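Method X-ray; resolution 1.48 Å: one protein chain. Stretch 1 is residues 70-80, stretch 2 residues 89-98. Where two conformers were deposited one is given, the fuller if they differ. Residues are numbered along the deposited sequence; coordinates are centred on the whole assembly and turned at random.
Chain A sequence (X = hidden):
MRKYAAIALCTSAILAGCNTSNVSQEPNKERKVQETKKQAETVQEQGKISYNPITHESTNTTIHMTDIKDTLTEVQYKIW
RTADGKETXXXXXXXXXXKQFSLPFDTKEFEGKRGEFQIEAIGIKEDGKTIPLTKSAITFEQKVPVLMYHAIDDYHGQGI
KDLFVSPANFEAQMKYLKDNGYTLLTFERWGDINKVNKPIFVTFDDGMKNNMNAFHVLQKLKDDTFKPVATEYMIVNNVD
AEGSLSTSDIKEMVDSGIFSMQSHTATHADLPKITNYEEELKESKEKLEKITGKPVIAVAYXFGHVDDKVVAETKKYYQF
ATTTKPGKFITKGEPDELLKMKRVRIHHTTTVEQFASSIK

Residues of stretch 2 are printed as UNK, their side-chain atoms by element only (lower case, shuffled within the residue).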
ATOM      1  N   ASP A  70      20.129 -29.361  19.586  1.00 27.91           N
ATOM      2  CA  ASP A  70      20.700 -30.549  18.964  1.00 27.85           C
ATOM      3  C   ASP A  70      22.075 -30.274  18.357  1.00 27.26           C
ATOM      4  O   ASP A  70      22.371 -29.156  17.928  1.00 32.01           O
ATOM      5  CB  ASP A  70      19.776 -31.057  17.847  1.00 29.06           C
ATOM      6  CG  ASP A  70      18.744 -32.058  18.339  1.00 32.39           C
ATOM      7  OD1 ASP A  70      19.058 -33.266  18.368  1.00 42.74           O
ATOM      8  OD2 ASP A  70      17.616 -31.641  18.676  1.00 34.15           O
ATOM      9  N   THR A  71      22.906 -31.306  18.308  1.00 29.09           N
ATOM     10  CA  THR A  71      24.170 -31.267  17.577  0.56 28.89           C
ATOM     11  C   THR A  71      23.893 -31.408  16.087  1.00 29.04           C
ATOM     12  O   THR A  71      23.282 -32.387  15.666  1.00 31.61           O
ATOM     13  CB  THR A  71      25.088 -32.430  17.997  0.56 33.58           C
ATOM     14  OG1 THR A  71      25.529 -32.235  19.346  0.56 33.79           O
ATOM     15  CG2 THR A  71      26.302 -32.518  17.079  0.56 31.49           C
ATOM     16  N   LEU A  72      24.349 -30.447  15.290  1.00 25.22           N
ATOM     17  CA  LEU A  72      24.064 -30.449  13.857  1.00 24.78           C
ATOM     18  C   LEU A  72      25.306 -30.319  12.990  1.00 28.94           C
ATOM     19  O   LEU A  72      26.303 -29.725  13.397  1.00 30.05           O
ATOM     20  CB  LEU A  72      23.135 -29.280  13.509  1.00 23.39           C
ATOM     21  CG  LEU A  72      21.768 -29.173  14.182  1.00 24.89           C
ATOM     22  CD1 LEU A  72      21.077 -27.895  13.744  1.00 23.16           C
ATOM     23  CD2 LEU A  72      20.912 -30.393  13.852  1.00 25.45           C
ATOM     24  N   THR A  73      25.226 -30.850  11.774  1.00 26.16           N
ATOM     25  CA  THR A  73      26.287 -30.647  10.798  0.68 25.85           C
ATOM     26  C   THR A  73      25.882 -29.583   9.787  1.00 27.37           C
ATOM     27  O   THR A  73      26.730 -28.984   9.128  1.00 25.52           O
ATOM     28  CB  THR A  73      26.637 -31.941  10.045  0.68 27.00           C
ATOM     29  OG1 THR A  73      25.451 -32.495   9.460  0.68 29.36           O
ATOM     30  CG2 THR A  73      27.250 -32.956  10.993  0.68 24.55           C
ATOM     31  N   GLU A  74      24.580 -29.328   9.687  1.00 22.01           N
ATOM     32  CA  GLU A  74      24.061 -28.465   8.638  1.00 21.33           C
ATOM     33  C   GLU A  74      22.725 -27.866   9.048  1.00 20.75           C
ATOM     34  O   GLU A  74      21.965 -28.480   9.792  1.00 21.51           O
ATOM     35  CB  GLU A  74      23.892 -29.311   7.364  1.00 20.86           C
ATOM     36  CG  GLU A  74      23.296 -28.611   6.155  1.00 23.06           C
ATOM     37  CD  GLU A  74      23.046 -29.576   5.005  1.00 23.09           C
ATOM     38  OE1 GLU A  74      23.326 -30.787   5.167  1.00 24.53           O
ATOM     39  OE2 GLU A  74      22.570 -29.122   3.939  1.00 24.30           O
ATOM     40  N   VAL A  75      22.448 -26.659   8.567  1.00 20.50           N
ATOM     41  CA  VAL A  75      21.120 -26.071   8.676  1.00 19.87           C
ATOM     42  C   VAL A  75      20.636 -25.785   7.266  1.00 22.41           C
ATOM     43  O   VAL A  75      21.381 -25.249   6.447  1.00 21.20           O
ATOM     44  CB  VAL A  75      21.133 -24.762   9.500  1.00 20.43           C
ATOM     45  CG1 VAL A  75      19.816 -24.003   9.342  1.00 19.76           C
ATOM     46  CG2 VAL A  75      21.402 -25.070  10.970  1.00 21.59           C
ATOM     47  N   GLN A  76      19.400 -26.166   6.967  1.00 18.35           N
ATOM     48  CA  GLN A  76      18.815 -25.809   5.679  1.00 17.69           C
ATOM     49  C   GLN A  76      17.724 -24.787   5.878  1.00 17.70           C
ATOM     50  O   GLN A  76      16.815 -24.995   6.679  1.00 17.34           O
ATOM     51  CB  GLN A  76      18.260 -27.044   4.969  1.00 17.32           C
ATOM     52  CG  GLN A  76      19.331 -28.087   4.693  1.00 17.74           C
ATOM     53  CD  GLN A  76      18.862 -29.204   3.781  1.00 18.28           C
ATOM     54  OE1 GLN A  76      17.672 -29.333   3.491  1.00 18.69           O
ATOM     55  NE2 GLN A  76      19.801 -30.022   3.333  1.00 20.03           N
ATOM     56  N   TYR A  77      17.827 -23.680   5.147  1.00 17.14           N
ATOM     57  CA  TYR A  77      16.854 -22.602   5.238  1.00 17.98           C
ATOM     58  C   TYR A  77      15.948 -22.623   4.023  1.00 18.34           C
ATOM     59  O   TYR A  77      16.397 -22.353   2.905  1.00 18.35           O
ATOM     60  CB  TYR A  77      17.557 -21.242   5.279  1.00 17.75           C
ATOM     61  CG  TYR A  77      18.510 -21.026   6.433  1.00 18.07           C
ATOM     62  CD1 TYR A  77      18.061 -20.501   7.634  1.00 18.46           C
ATOM     63  CD2 TYR A  77      19.863 -21.309   6.305  1.00 19.16           C
ATOM     64  CE1 TYR A  77      18.932 -20.275   8.696  1.00 20.36           C
ATOM     65  CE2 TYR A  77      20.749 -21.083   7.363  1.00 21.72           C
ATOM     66  CZ  TYR A  77      20.270 -20.567   8.554  1.00 21.31           C
ATOM     67  OH  TYR A  77      21.128 -20.335   9.612  1.00 22.51           O
ATOM     68  N   LYS A  78      14.677 -22.943   4.233  1.00 15.80           N
ATOM     69  CA  LYS A  78      13.704 -22.883   3.153  1.00 15.31           C
ATOM     70  C   LYS A  78      13.161 -21.463   3.124  1.00 15.36           C
ATOM     71  O   LYS A  78      12.636 -20.974   4.126  1.00 17.02           O
ATOM     72  CB  LYS A  78      12.560 -23.873   3.371  1.00 15.27           C
ATOM     73  CG  LYS A  78      11.531 -23.851   2.239  1.00 16.87           C
ATOM     74  CD  LYS A  78      10.288 -24.667   2.576  1.00 24.31           C
ATOM     75  CE  LYS A  78      10.609 -26.143   2.648  1.00 29.12           C
ATOM     76  NZ  LYS A  78       9.374 -26.968   2.866  1.00 28.06           N
ATOM     77  N   ILE A  79      13.305 -20.805   1.983  1.00 14.84           N
ATOM     78  CA  ILE A  79      12.967 -19.390   1.890  1.00 14.66           C
ATOM     79  C   ILE A  79      12.096 -19.141   0.676  1.00 14.25           C
ATOM     80  O   ILE A  79      12.334 -19.692  -0.408  1.00 15.32           O
ATOM     81  CB  ILE A  79      14.234 -18.515   1.799  1.00 15.60           C
ATOM     82  CG1 ILE A  79      15.139 -18.776   3.007  1.00 20.38           C
ATOM     83  CG2 ILE A  79      13.868 -17.034   1.714  1.00 18.28           C
ATOM     84  CD1 ILE A  79      16.407 -17.945   3.026  1.00 27.47           C
ATOM     85  N   TRP A  80      11.068 -18.322   0.870  1.00 15.03           N
ATOM     86  CA  TRP A  80      10.246 -17.872  -0.241  1.00 14.85           C
ATOM     87  C   TRP A  80       9.716 -16.479   0.021  1.00 14.08           C
ATOM     88  O   TRP A  80       9.638 -16.031   1.166  1.00 17.56           O
ATOM     89  CB  TRP A  80       9.083 -18.830  -0.501  1.00 16.60           C
ATOM     90  CG  TRP A  80       8.010 -18.855   0.549  1.00 17.87           C
ATOM     91  CD1 TRP A  80       6.817 -18.186   0.520  1.00 19.92           C
ATOM     92  CD2 TRP A  80       8.008 -19.625   1.755  1.00 17.57           C
ATOM     93  NE1 TRP A  80       6.083 -18.482   1.644  1.00 20.80           N
ATOM     94  CE2 TRP A  80       6.791 -19.365   2.417  1.00 19.81           C
ATOM     95  CE3 TRP A  80       8.921 -20.509   2.344  1.00 20.51           C
ATOM     96  CZ2 TRP A  80       6.465 -19.951   3.639  1.00 19.24           C
ATOM     97  CZ3 TRP A  80       8.594 -21.091   3.558  1.00 23.54           C
ATOM     98  CH2 TRP A  80       7.377 -20.806   4.191  1.00 22.38           C
ATOM     99  N   UNK A  89       9.236 -21.760  -3.108  1.00 16.61           N
ATOM    100  CA  UNK A  89      10.386 -21.775  -2.202  1.00 16.71           C
ATOM    101  C   UNK A  89      11.600 -22.514  -2.751  1.00 16.19           C
ATOM    102  O   UNK A  89      11.474 -23.449  -3.549  1.00 17.85           O
ATOM    103  c   UNK A  89       9.990 -22.367  -0.848  1.00 16.87           C
ATOM    104  N   UNK A  90      12.776 -22.081  -2.309  1.00 16.70           N
ATOM    105  CA  UNK A  90      14.011 -22.819  -2.530  1.00 16.76           C
ATOM    106  C   UNK A  90      14.633 -23.098  -1.171  1.00 16.77           C
ATOM    107  O   UNK A  90      14.221 -22.527  -0.153  1.00 18.61           O
ATOM    108  c   UNK A  90      15.473 -20.751  -2.697  1.00 19.90           C
ATOM    109  c   UNK A  90      16.476 -19.973  -3.541  1.00 25.98           C
ATOM    110  c   UNK A  90      15.825 -19.381  -4.768  1.00 28.05           C
ATOM    111  n   UNK A  90      16.698 -18.348  -5.396  1.00 27.24           N
ATOM    112  c   UNK A  90      14.984 -22.014  -3.393  1.00 19.05           C
ATOM    113  N   UNK A  91      15.616 -23.983  -1.144  1.00 15.77           N
ATOM    114  CA  UNK A  91      16.295 -24.287   0.104  1.00 15.94           C
ATOM    115  C   UNK A  91      17.780 -23.966  -0.014  1.00 20.54           C
ATOM    116  O   UNK A  91      18.446 -24.400  -0.956  1.00 20.47           O
ATOM    117  o   UNK A  91      16.840 -26.128   1.610  1.00 20.78           O
ATOM    118  c   UNK A  91      16.091 -25.757   0.456  1.00 16.04           C
ATOM    119  N   UNK A  92      18.292 -23.210   0.951  1.00 19.71           N
ATOM    120  CA  UNK A  92      19.692 -22.802   0.963  1.00 20.39           C
ATOM    121  C   UNK A  92      20.384 -23.392   2.190  1.00 24.32           C
ATOM    122  O   UNK A  92      19.927 -23.202   3.316  1.00 23.12           O
ATOM    123  c   UNK A  92      19.131 -19.034   0.003  1.00 27.53           C
ATOM    124  c   UNK A  92      19.060 -20.551  -0.159  1.00 22.42           C
ATOM    125  c   UNK A  92      19.802 -21.276   0.974  1.00 23.00           C
ATOM    126  c   UNK A  92      19.604 -20.973  -1.513  1.00 29.67           C
ATOM    127  N   UNK A  93      21.485 -24.101   1.957  1.00 21.89           N
ATOM    128  CA  UNK A  93      22.186 -24.840   3.003  1.00 23.74           C
ATOM    129  C   UNK A  93      23.380 -24.067   3.560  1.00 27.13           C
ATOM    130  O   UNK A  93      24.129 -23.447   2.810  1.00 26.59           O
ATOM    131  c   UNK A  93      22.657 -26.187   2.443  1.00 21.83           C
ATOM    132  o   UNK A  93      23.610 -26.823   3.286  1.00 26.42           O
ATOM    133  N   UNK A  94      23.538 -24.099   4.879  1.00 21.58           N
ATOM    134  CA  UNK A  94      24.779 -23.659   5.511  1.00 23.43           C
ATOM    135  C   UNK A  94      25.405 -24.792   6.310  1.00 27.61           C
ATOM    136  O   UNK A  94      24.729 -25.461   7.095  1.00 23.30           O
ATOM    137  c   UNK A  94      24.541 -22.481   6.447  1.00 26.73           C
ATOM    138  o   UNK A  94      25.745 -22.147   7.121  1.00 27.48           O
ATOM    139  N   UNK A  95      26.702 -24.995   6.119  1.00 25.36           N
ATOM    140  CA  UNK A  95      27.446 -25.950   6.940  1.00 28.31           C
ATOM    141  C   UNK A  95      28.492 -25.209   7.770  1.00 29.66           C
ATOM    142  O   UNK A  95      29.437 -25.810   8.281  1.00 34.19           O
ATOM    143  c   UNK A  95      28.090 -27.030   6.070  1.00 30.13           C
ATOM    144  n   UNK A  95      27.383 -30.957   3.008  1.00 37.77           N
ATOM    145  c   UNK A  95      26.747 -29.848   3.779  1.00 37.33           C
ATOM    146  c   UNK A  95      27.079 -27.914   5.344  1.00 28.21           C
ATOM    147  c   UNK A  95      27.766 -28.981   4.504  1.00 33.49           C
ATOM    148  N   UNK A  96      28.296 -23.900   7.907  1.00 30.54           N
ATOM    149  CA  UNK A  96      29.214 -23.043   8.657  1.00 33.05           C
ATOM    150  C   UNK A  96      28.941 -23.120  10.155  1.00 29.56           C
ATOM    151  O   UNK A  96      28.560 -22.127  10.777  1.00 37.02           O
ATOM    152  c   UNK A  96      29.392 -21.387   6.714  1.00 41.63           C
ATOM    153  c   UNK A  96      30.870 -21.166   6.448  1.00 58.83           C
ATOM    154  o   UNK A  96      31.701 -21.581   7.283  1.00 62.51           O
ATOM    155  o   UNK A  96      31.201 -20.564   5.403  1.00 67.88           O
ATOM    156  c   UNK A  96      29.085 -21.595   8.184  1.00 34.36           C
ATOM    157  N   UNK A  97      29.149 -24.300  10.725  1.00 34.70           N
ATOM    158  CA  UNK A  97      28.846 -24.554  12.129  1.00 36.95           C
ATOM    159  C   UNK A  97      29.574 -23.611  13.090  1.00 42.73           C
ATOM    160  O   UNK A  97      29.015 -23.190  14.104  1.00 46.35           O
ATOM    161  c   UNK A  97      28.851 -26.383  13.906  1.00 47.49           C
ATOM    162  n   UNK A  97      28.236 -29.723  15.612  1.00 51.32           N
ATOM    163  c   UNK A  97      28.914 -27.883  14.093  1.00 48.67           C
ATOM    164  c   UNK A  97      28.546 -28.270  15.511  1.00 48.06           C
ATOM    165  c   UNK A  97      29.162 -26.008  12.476  1.00 40.29           C
ATOM    166  N   UNK A  98      30.814 -23.267  12.762  1.00 39.82           N
ATOM    167  CA  UNK A  98      31.609 -22.403  13.633  1.00 41.25           C
ATOM    168  C   UNK A  98      31.223 -20.932  13.509  1.00 41.84           C
ATOM    169  O   UNK A  98      31.677 -20.094  14.292  1.00 42.42           O
ATOM    170  o   UNK A  98      33.318 -23.974  15.845  1.00 62.74           O
ATOM    171  c   UNK A  98      33.167 -24.659  14.810  1.00 57.53           C
ATOM    172  o   UNK A  98      32.711 -25.824  14.823  1.00 61.21           O
ATOM    173  c   UNK A  98      33.101 -22.597  13.363  1.00 44.36           C
ATOM    174  c   UNK A  98      33.543 -24.045  13.476  1.00 52.72           C
TER
HETATM  175  O   HOH W   1      29.297 -28.931   9.365  1.00 41.00           O
HETATM  176  O   HOH W   2      15.284 -27.654   3.318  0.93 19.31           O

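Position 89 carries one side-chain carbon, CB, which points toward stretch 1 and lies 3.7 Å from CB of Trp-80 and 3.8 Å from CG of Lys-78. A lone methyl is alanine; Ala-89 fits closely against both neighbours.

At position 90 four carbons run in a row to a nitrogen, so the residue is lysine. The backbone of Lys-90 pairs with Ile-79, and its amine finds a partner elsewhere in the structure.

Position 91 has one carbon and one oxygen, the mark of serine. Ser-91 lies on the same face as Gln-76 and Lys-78; its OG is 3.8 Å from CB of Gln-76, and one water lies 2.8 Å from that OG and 2.9 Å from OE1 of Gln-76.

Position 92 shows four carbons forked at the second, with no heteroatom: leucine. Leu-92 shares a face with Tyr-77 and Ile-79, and its CD1 lies 4.2 Å from CD1 of Ile-79, an apolar contact suited to a branched aliphatic chain.

At position 93 a carbon bears one oxygen, which reaches the carboxylate of Glu-74. This is serine: OG of Ser-93 donates a hydrogen bond to OE2 of Glu-74 at 2.6 Å, and the same OE2 accepts another from NE2 of Gln-76 at 3.0 Å.

Position 94 again has one carbon and one oxygen. Its CB is 4.1 Å from CE2 of Tyr-77, at the ring edge. Serine is compact enough for this buried site, and OG of Ser-94 accepts a hydrogen bond from the backbone N of position 96 at 3.2 Å.

Position 95 has four carbons in a row ending in nitrogen: lysine. NZ of Lys-95 stays 4.6 Å from OE1 of Glu-74, opposite charges too far apart for a salt bridge.

Position 96 has three carbons, the third carrying two oxygens. This is glutamate, and Glu-96 points away from stretch 1, leaving its charge exposed.

Position 97 repeats the four-carbon chain and terminal nitrogen of lysine. The extended chain of Lys-97 lets NZ donate to O of Leu-72 at 2.9 Å.

Position 98, with three carbons and a terminal pair of oxygens, is glutamate; Glu-98 makes no contact with stretch 1.

The contact is an antiparallel strand pairing. Reciprocal backbone bonds join Val-75 to Ser-94, Tyr-77 to Leu-92 and Ile-79 to Lys-90. Side chains then distinguish the two faces: polar links around Gln-76 on one, and the Ile-79–Leu-92 contact on the other. Beyond the strands, Lys-97 adds a tether.

Stretch 2, residues 89-98: AKSLSSKEKE
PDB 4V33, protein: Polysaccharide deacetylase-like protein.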